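DNA annealing helicase and endonuclease ZRANB3 (Homo sapiens, PDB 5MKW) anneals DNA strands and cleaves DNA to maintain genome stability at stalled or collapsed replication forks, helping forks restart and limiting inappropriate recombination. Local coordinates at residues A[9-14]-A[87-92]; A[32-37]-A[43-48]; A[73-78]-A[101-106]. One frame throughout, in Å; residues are numbered along the deposited sequence.

The chain is the HNH domain of the longer protein. From the N terminus, helix 5-16 enters interaction 1, whose loop closes only when residues 87-92 return, leading into strand 92-96. Within that loop, interaction 2 closes a short local turn between helix 27-36 and helix 39-47; it is nested in interaction 1 and touches neither of the others. Interaction 3 opens at strand 72-76, before interaction 1 has closed, and ends on helix 97-118, so the two cross along the chain. They also meet in space, where Asn91 hydrogen-bonds the backbone of Ile77 and Lys78. Together, interactions 1 and 3 tie the N-terminal helix and the C-terminal helix to the two-stranded antiparallel sheet.

Interaction 1 of 3, residues A[9-14]-A[87-92]; sequences RAKVFE and CSLDNL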
# COMPACT_ATOMS: atom_id res chain seq x y z
N ARG A 9 -0.10 -6.67 9.79
CA ARG A 9 0.64 -5.42 9.60
C ARG A 9 1.71 -5.33 10.66
O ARG A 9 2.88 -5.06 10.36
CB ARG A 9 -0.28 -4.20 9.66
CG ARG A 9 -1.18 -4.00 8.42
CD ARG A 9 -2.18 -2.84 8.62
NE ARG A 9 -1.42 -1.59 8.67
CZ ARG A 9 -1.03 -0.90 7.60
NH1 ARG A 9 -1.36 -1.30 6.39
NH2 ARG A 9 -0.31 0.21 7.75
N ALA A 10 1.34 -5.62 11.89
CA ALA A 10 2.26 -5.43 13.01
C ALA A 10 3.38 -6.45 12.94
O ALA A 10 4.55 -6.11 13.14
CB ALA A 10 1.53 -5.53 14.33
N LYS A 11 3.05 -7.66 12.54
CA LYS A 11 4.08 -8.71 12.40
C LYS A 11 5.07 -8.40 11.29
O LYS A 11 6.28 -8.52 11.50
CB LYS A 11 3.49 -10.06 12.12
CG LYS A 11 2.75 -10.71 13.27
CD LYS A 11 3.62 -10.97 14.48
CE LYS A 11 4.82 -11.82 14.15
NZ LYS A 11 5.46 -12.16 15.45
N VAL A 12 4.58 -7.92 10.15
CA VAL A 12 5.48 -7.59 9.05
C VAL A 12 6.33 -6.36 9.42
O VAL A 12 7.52 -6.32 9.17
CB VAL A 12 4.72 -7.36 7.74
CG1 VAL A 12 5.64 -6.81 6.69
CG2 VAL A 12 4.06 -8.65 7.26
N PHE A 13 5.74 -5.42 10.16
CA PHE A 13 6.44 -4.17 10.53
C PHE A 13 7.63 -4.45 11.44
O PHE A 13 8.63 -3.76 11.35
CB PHE A 13 5.48 -3.24 11.24
CG PHE A 13 6.01 -1.86 11.48
CD1 PHE A 13 5.87 -0.86 10.52
CD2 PHE A 13 6.69 -1.57 12.66
CE1 PHE A 13 6.35 0.39 10.75
CE2 PHE A 13 7.19 -0.31 12.91
CZ PHE A 13 7.06 0.67 11.93
N GLU A 14 7.54 -5.50 12.28
CA GLU A 14 8.64 -5.88 13.20
C GLU A 14 9.92 -6.07 12.40
O GLU A 14 11.00 -5.91 12.94
CB GLU A 14 8.30 -7.21 13.89
CG GLU A 14 7.29 -7.13 15.02
CD GLU A 14 6.95 -8.52 15.57
OE1 GLU A 14 5.80 -8.72 16.02
OE2 GLU A 14 7.72 -9.47 15.25
N CYS A 87 -1.40 -16.72 2.85
CA CYS A 87 -1.26 -15.56 3.73
C CYS A 87 -0.41 -15.82 4.95
O CYS A 87 -0.47 -15.06 5.92
CB CYS A 87 -2.62 -15.07 4.15
SG CYS A 87 -3.52 -14.48 2.71
N SER A 88 0.40 -16.89 4.89
CA SER A 88 1.46 -17.11 5.86
C SER A 88 2.50 -15.99 5.80
O SER A 88 2.74 -15.37 4.75
CB SER A 88 2.14 -18.46 5.63
OG SER A 88 2.70 -18.55 4.32
N LEU A 89 3.13 -15.76 6.94
CA LEU A 89 3.98 -14.59 7.11
C LEU A 89 5.16 -14.61 6.13
O LEU A 89 5.66 -13.56 5.71
CB LEU A 89 4.47 -14.53 8.56
CG LEU A 89 5.07 -13.21 8.98
CD1 LEU A 89 3.96 -12.18 9.15
CD2 LEU A 89 5.88 -13.39 10.28
N ASP A 90 5.61 -15.81 5.79
CA ASP A 90 6.70 -15.96 4.85
C ASP A 90 6.31 -15.65 3.40
O ASP A 90 7.16 -15.66 2.50
CB ASP A 90 7.29 -17.38 4.95
CG ASP A 90 6.29 -18.48 4.55
OD1 ASP A 90 5.45 -18.29 3.62
OD2 ASP A 90 6.38 -19.59 5.13
N ASN A 91 5.04 -15.40 3.17
CA ASN A 91 4.58 -14.91 1.86
C ASN A 91 4.06 -13.47 1.89
O ASN A 91 3.41 -13.03 0.95
CB ASN A 91 3.48 -15.82 1.28
CG ASN A 91 3.25 -15.59 -0.19
OD1 ASN A 91 4.18 -15.30 -0.94
ND2 ASN A 91 1.99 -15.69 -0.62
N LEU A 92 4.43 -12.71 2.91
CA LEU A 92 3.95 -11.34 3.04
C LEU A 92 5.06 -10.28 3.00
O LEU A 92 6.18 -10.51 3.44
CB LEU A 92 3.16 -11.20 4.32
CG LEU A 92 1.91 -12.08 4.42
CD1 LEU A 92 1.15 -11.79 5.71
CD2 LEU A 92 0.99 -11.88 3.22
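Leu89 reaches across to Val12 and Lys11, laying the loop of an HNH domain against the N-terminal helix 5-16. The HNH fold, a member of the His-Me finger group, places a two-stranded antiparallel sheet beside a helix; here the segment that leads into its second strand meets an additional helix from the start of the construct. The side chains of Val12 and Leu89 slide past one another in opposite directions. The tip of Leu89, CD1, comes alongside the start of Lys11, at 3.7 Å from Lys11 CB. The same methyl lies 4.0 Å from Val12 CG2, so one carbon serves two helix residues. Leu89 gains this reach by setting CG opposite its own backbone nitrogen (chi1 -165°), which extends the branch toward the helix. Val12 CG2 has a second neighbour in Leu92 CB, also 4.0 Å away, and there the two side chains cross at about a right angle. Val12 and Leu92 are buried, whereas Leu89 is exposed and closes the contact at its margin. Only the base of Lys11 is used: its chain bends twice and carries NZ away to Glu14 OE1, a 3.5 Å salt bridge within the helix. The loop has its own bracing. Leu92 N donates to Leu89 O, which links the two leucines that face Val12, and Asn91 N donates to Ser88 O. On the far side, Ser88 OG gives a 2.8 Å hydrogen bond to Asp90 OD1, approaching from above the carboxylate plane, 52° out of it.

Interaction 2 of 3, residues A[32-37]-A[43-48]; sequences LRLRDA and KNLLYA
Leu34 packs against both Leu45 and Leu46, its branched end running obliquely over that of Leu46. Leu34 CD2 sits 3.7 Å from Leu46 CG, and Leu34 CD1 is equally close, 3.7 Å, to Leu46 CD2, so both methyls of Leu34 are engaged. Leu45 contributes its base as well as its tips: its CB lies 4.2 Å from Leu34 CD2, while its CD1 meets Ala37 CB at 3.9 Å. These leucines close a helical hairpin, in which helix 27-36 turns back into helix 39-47 nearly antiparallel (163°), the local axes approaching to 10.6 Å. Leu46 also packs on Met62 and Ile63 of helix 56-64, so the hairpin is backed by a third helix. A second kind of contact is polar against apolar. The Arg33 and Leu45 side chains cross at about a right angle, and Leu45 CD1 lies over the centre of one guanidinium face, 4.1 Å above the plane. Arg33 NH2 comes to 3.6 Å from Leu45 CD2; as this is one of two modelled Arg33 conformations, the contact is tentative. Among polar links, Arg42 of helix 39-47 donates through NE to Leu34 O and through NH2 to Arg35 O, taking up carbonyls near the end of the first helix.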
# COMPACT_ATOMS: atom_id res chain seq x y z
N LEU A 32 4.63 9.57 9.46
CA LEU A 32 4.84 10.29 10.72
C LEU A 32 5.04 11.78 10.46
O LEU A 32 4.56 12.60 11.22
CB LEU A 32 6.05 9.76 11.48
CG LEU A 32 5.95 8.33 11.95
CD1 LEU A 32 7.33 7.81 12.34
CD2 LEU A 32 4.98 8.26 13.12
N ARG A 33 5.77 12.10 9.40
CA ARG A 33 5.99 13.49 9.02
C ARG A 33 4.67 14.20 8.68
O ARG A 33 4.39 15.32 9.18
CB ARG A 33 6.99 13.55 7.87
CG ARG A 33 7.18 14.93 7.25
CD ARG A 33 8.27 15.77 7.89
NE ARG A 33 8.52 16.96 7.07
CZ ARG A 33 8.06 18.18 7.34
NH1 ARG A 33 7.34 18.40 8.43
NH2 ARG A 33 8.33 19.17 6.53
N LEU A 34 3.81 13.53 7.91
CA LEU A 34 2.52 14.08 7.57
C LEU A 34 1.61 14.23 8.77
O LEU A 34 0.94 15.25 8.94
CB LEU A 34 1.86 13.29 6.40
CG LEU A 34 2.35 14.05 5.17
CD1 LEU A 34 3.07 13.23 4.16
CD2 LEU A 34 1.30 14.96 4.54
N ARG A 35 1.56 13.20 9.60
CA ARG A 35 0.71 13.22 10.76
C ARG A 35 0.99 14.47 11.59
O ARG A 35 0.07 15.12 12.10
CB ARG A 35 0.92 11.98 11.61
CG ARG A 35 -0.01 11.87 12.81
CD ARG A 35 0.41 10.73 13.74
NE ARG A 35 1.65 11.09 14.40
CZ ARG A 35 2.49 10.23 14.98
NH1 ARG A 35 2.16 8.98 15.18
NH2 ARG A 35 3.61 10.66 15.49
N ASP A 36 2.26 14.77 11.77
CA ASP A 36 2.63 15.78 12.70
C ASP A 36 2.83 17.15 12.08
O ASP A 36 3.07 18.11 12.80
CB ASP A 36 3.89 15.32 13.44
CG ASP A 36 3.63 14.16 14.38
OD1 ASP A 36 2.47 13.90 14.82
OD2 ASP A 36 4.63 13.52 14.75
N ALA A 37 2.74 17.23 10.76
CA ALA A 37 2.66 18.51 10.07
C ALA A 37 1.29 19.15 10.24
O ALA A 37 0.28 18.47 10.28
CB ALA A 37 2.97 18.35 8.61
N LYS A 43 -0.51 19.23 1.81
CA LYS A 43 -0.70 19.09 0.39
C LYS A 43 0.66 19.17 -0.31
O LYS A 43 1.00 18.32 -1.15
CB LYS A 43 -1.69 20.14 -0.13
CG LYS A 43 -2.04 20.04 -1.61
CD LYS A 43 -2.87 21.26 -1.98
CE LYS A 43 -3.45 21.12 -3.37
NZ LYS A 43 -4.76 21.84 -3.48
N ASN A 44 1.44 20.19 -0.00
CA ASN A 44 2.72 20.36 -0.70
C ASN A 44 3.70 19.24 -0.41
O ASN A 44 4.41 18.81 -1.31
CB ASN A 44 3.38 21.70 -0.35
CG ASN A 44 2.68 22.88 -1.02
OD1 ASN A 44 1.98 22.75 -2.04
ND2 ASN A 44 2.89 24.06 -0.45
N LEU A 45 3.71 18.75 0.82
CA LEU A 45 4.51 17.57 1.15
C LEU A 45 4.10 16.37 0.29
O LEU A 45 4.95 15.61 -0.16
CB LEU A 45 4.36 17.20 2.64
CG LEU A 45 5.01 18.19 3.62
CD1 LEU A 45 4.59 17.86 5.05
CD2 LEU A 45 6.53 18.26 3.52
N LEU A 46 2.79 16.14 0.16
CA LEU A 46 2.33 14.95 -0.54
C LEU A 46 2.67 15.04 -2.02
O LEU A 46 3.01 14.04 -2.63
CB LEU A 46 0.83 14.75 -0.35
CG LEU A 46 0.40 14.30 1.05
CD1 LEU A 46 -1.10 14.49 1.23
CD2 LEU A 46 0.76 12.83 1.29
N TYR A 47 2.51 16.22 -2.62
CA TYR A 47 2.77 16.35 -4.06
C TYR A 47 4.25 16.50 -4.41
O TYR A 47 4.60 16.45 -5.58
CB TYR A 47 1.98 17.52 -4.66
CG TYR A 47 0.51 17.18 -4.87
CD1 TYR A 47 0.08 16.53 -6.04
CD2 TYR A 47 -0.42 17.39 -3.87
CE1 TYR A 47 -1.26 16.24 -6.23
CE2 TYR A 47 -1.76 17.04 -4.03
CZ TYR A 47 -2.17 16.52 -5.23
OH TYR A 47 -3.49 16.21 -5.42
N ALA A 48 5.10 16.64 -3.39
CA ALA A 48 6.54 16.74 -3.61
C ALA A 48 7.23 15.40 -3.63
O ALA A 48 8.43 15.37 -3.86
CB ALA A 48 7.18 17.61 -2.53

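Interaction 3 of 3, residues A[73-78]-A[101-106]; sequences QVDHIK and KERTAR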
# COMPACT_ATOMS: atom_id res chain seq x y z
N GLN A 73 0.80 -0.93 2.99
CA GLN A 73 -0.10 -2.06 3.10
C GLN A 73 0.76 -3.34 3.10
O GLN A 73 1.81 -3.36 2.46
CB GLN A 73 -1.01 -2.13 1.86
CG GLN A 73 -2.06 -1.03 1.77
CD GLN A 73 -3.12 -1.21 2.84
OE1 GLN A 73 -3.49 -2.35 3.16
NE2 GLN A 73 -3.45 -0.13 3.56
N VAL A 74 0.28 -4.40 3.79
CA VAL A 74 0.84 -5.74 3.63
C VAL A 74 0.22 -6.43 2.42
O VAL A 74 -1.00 -6.34 2.21
CB VAL A 74 0.54 -6.59 4.88
CG1 VAL A 74 1.02 -8.02 4.70
CG2 VAL A 74 1.21 -5.95 6.08
N ASP A 75 1.04 -7.12 1.64
CA ASP A 75 0.51 -7.85 0.50
C ASP A 75 1.34 -9.10 0.27
O ASP A 75 2.33 -9.34 0.98
CB ASP A 75 0.51 -6.94 -0.74
CG ASP A 75 -0.54 -7.32 -1.80
OD1 ASP A 75 -1.02 -8.50 -1.83
OD2 ASP A 75 -0.80 -6.46 -2.66
N HIS A 76 0.94 -9.90 -0.70
CA HIS A 76 1.63 -11.16 -0.98
C HIS A 76 2.96 -10.94 -1.68
O HIS A 76 3.08 -10.07 -2.55
CB HIS A 76 0.78 -12.05 -1.90
CG HIS A 76 -0.52 -12.44 -1.29
ND1 HIS A 76 -1.72 -11.97 -1.76
CD2 HIS A 76 -0.80 -13.23 -0.24
CE1 HIS A 76 -2.70 -12.49 -1.04
NE2 HIS A 76 -2.17 -13.25 -0.11
N ILE A 77 3.93 -11.80 -1.39
CA ILE A 77 5.15 -11.81 -2.17
C ILE A 77 4.93 -12.58 -3.47
O ILE A 77 5.29 -12.08 -4.54
CB ILE A 77 6.32 -12.45 -1.43
CG1 ILE A 77 6.67 -11.67 -0.16
CG2 ILE A 77 7.52 -12.57 -2.37
CD1 ILE A 77 7.53 -12.46 0.81
N LYS A 78 4.30 -13.75 -3.37
CA LYS A 78 3.90 -14.56 -4.53
C LYS A 78 2.38 -14.61 -4.60
O LYS A 78 1.71 -15.35 -3.82
CB LYS A 78 4.44 -15.99 -4.42
CG LYS A 78 5.90 -16.05 -4.02
CD LYS A 78 6.55 -17.41 -4.32
CE LYS A 78 7.73 -17.70 -3.40
NZ LYS A 78 8.98 -18.04 -4.15
N LYS A 101 -1.38 -0.16 -5.18
CA LYS A 101 -2.38 0.17 -6.20
C LYS A 101 -2.05 -0.28 -7.64
O LYS A 101 -2.96 -0.73 -8.36
CB LYS A 101 -2.67 1.66 -6.16
CG LYS A 101 -3.52 2.02 -4.97
CD LYS A 101 -3.80 3.49 -4.94
CE LYS A 101 -4.21 3.89 -3.55
NZ LYS A 101 -5.54 3.36 -3.22
N GLU A 102 -0.78 -0.18 -8.04
CA GLU A 102 -0.34 -0.78 -9.31
C GLU A 102 -0.60 -2.28 -9.31
O GLU A 102 -1.07 -2.84 -10.30
CB GLU A 102 1.14 -0.56 -9.57
CG GLU A 102 1.55 0.87 -9.83
CD GLU A 102 3.08 1.07 -9.75
OE1 GLU A 102 3.83 0.08 -9.75
OE2 GLU A 102 3.54 2.22 -9.77
N ARG A 103 -0.26 -2.94 -8.22
CA ARG A 103 -0.50 -4.37 -8.12
C ARG A 103 -1.99 -4.75 -8.18
O ARG A 103 -2.39 -5.62 -8.96
CB ARG A 103 0.08 -4.95 -6.84
CG ARG A 103 -0.29 -6.42 -6.71
CD ARG A 103 0.82 -7.23 -6.19
NE ARG A 103 2.05 -7.05 -6.95
CZ ARG A 103 3.20 -7.58 -6.55
NH1 ARG A 103 3.20 -8.34 -5.48
NH2 ARG A 103 4.31 -7.40 -7.26
N THR A 104 -2.80 -4.04 -7.41
CA THR A 104 -4.24 -4.23 -7.43
C THR A 104 -4.86 -4.02 -8.82
O THR A 104 -5.74 -4.78 -9.27
CB THR A 104 -4.84 -3.30 -6.35
OG1 THR A 104 -4.41 -3.79 -5.06
CG2 THR A 104 -6.30 -3.32 -6.36
N ALA A 105 -4.44 -2.97 -9.49
CA ALA A 105 -4.91 -2.64 -10.83
C ALA A 105 -4.48 -3.68 -11.85
O ALA A 105 -5.29 -4.11 -12.68
CB ALA A 105 -4.42 -1.26 -11.25
N ARG A 106 -3.26 -4.17 -11.73
CA ARG A 106 -2.79 -5.27 -12.58
C ARG A 106 -3.58 -6.56 -12.35
O ARG A 106 -4.01 -7.23 -13.31
CB ARG A 106 -1.31 -5.55 -12.34
CG ARG A 106 -0.76 -6.52 -13.37
CD ARG A 106 0.74 -6.67 -13.29
NE ARG A 106 1.24 -6.68 -11.92
CZ ARG A 106 1.09 -7.69 -11.07
NH1 ARG A 106 0.33 -8.74 -11.38
NH2 ARG A 106 1.65 -7.63 -9.88
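Arg103 leans from helix 97-118 toward Asp75 and His76 on the first strand of the HNH sheet. CB, on the side of the helix that faces the strand, is 4.5 Å from Asp75 OD2. CG stands opposite the backbone nitrogen (chi1 175°), which sends the chain outward from the helix, and comes to 4.1 Å from that same oxygen. A bend at chi2 (140°) sets CD beside the carboxylate, slightly nearer at 4.0 Å from Asp75 OD2, so the acid meets the aliphatic shaft of the arginine. A second bend, at chi3, turns NE away, 5.2 Å from Asp75 OD2, and the guanidinium is left 64° from the carboxylate plane. At the tip, NH1 comes to 3.4 Å from His76 O, which lies at the edge of the guanidinium, near its plane. The arginine also touches Gln93 on the neighbouring strand. Asp75 is held on its own strand as well: OD1 accepts the backbone NH of His76 at 2.7 Å on its anti side, which helps hold the carboxylate's rotation. In the beta-beta-alpha arrangement of HNH (His-Me finger) domains, one long side chain thus spans from the helix to the first strand; the side chain of Arg103 lies about 10 Å from the zinc ion, which Cys20, Cys23, Cys96 and Cys99 hold. Because the charged atoms of Asp75 and Arg103 do not touch, any attraction between them probably acts at longer range, while the direct contacts are Asp75 OD2 on the arginine's CG and CD, and NH1 near the carbonyl of His76.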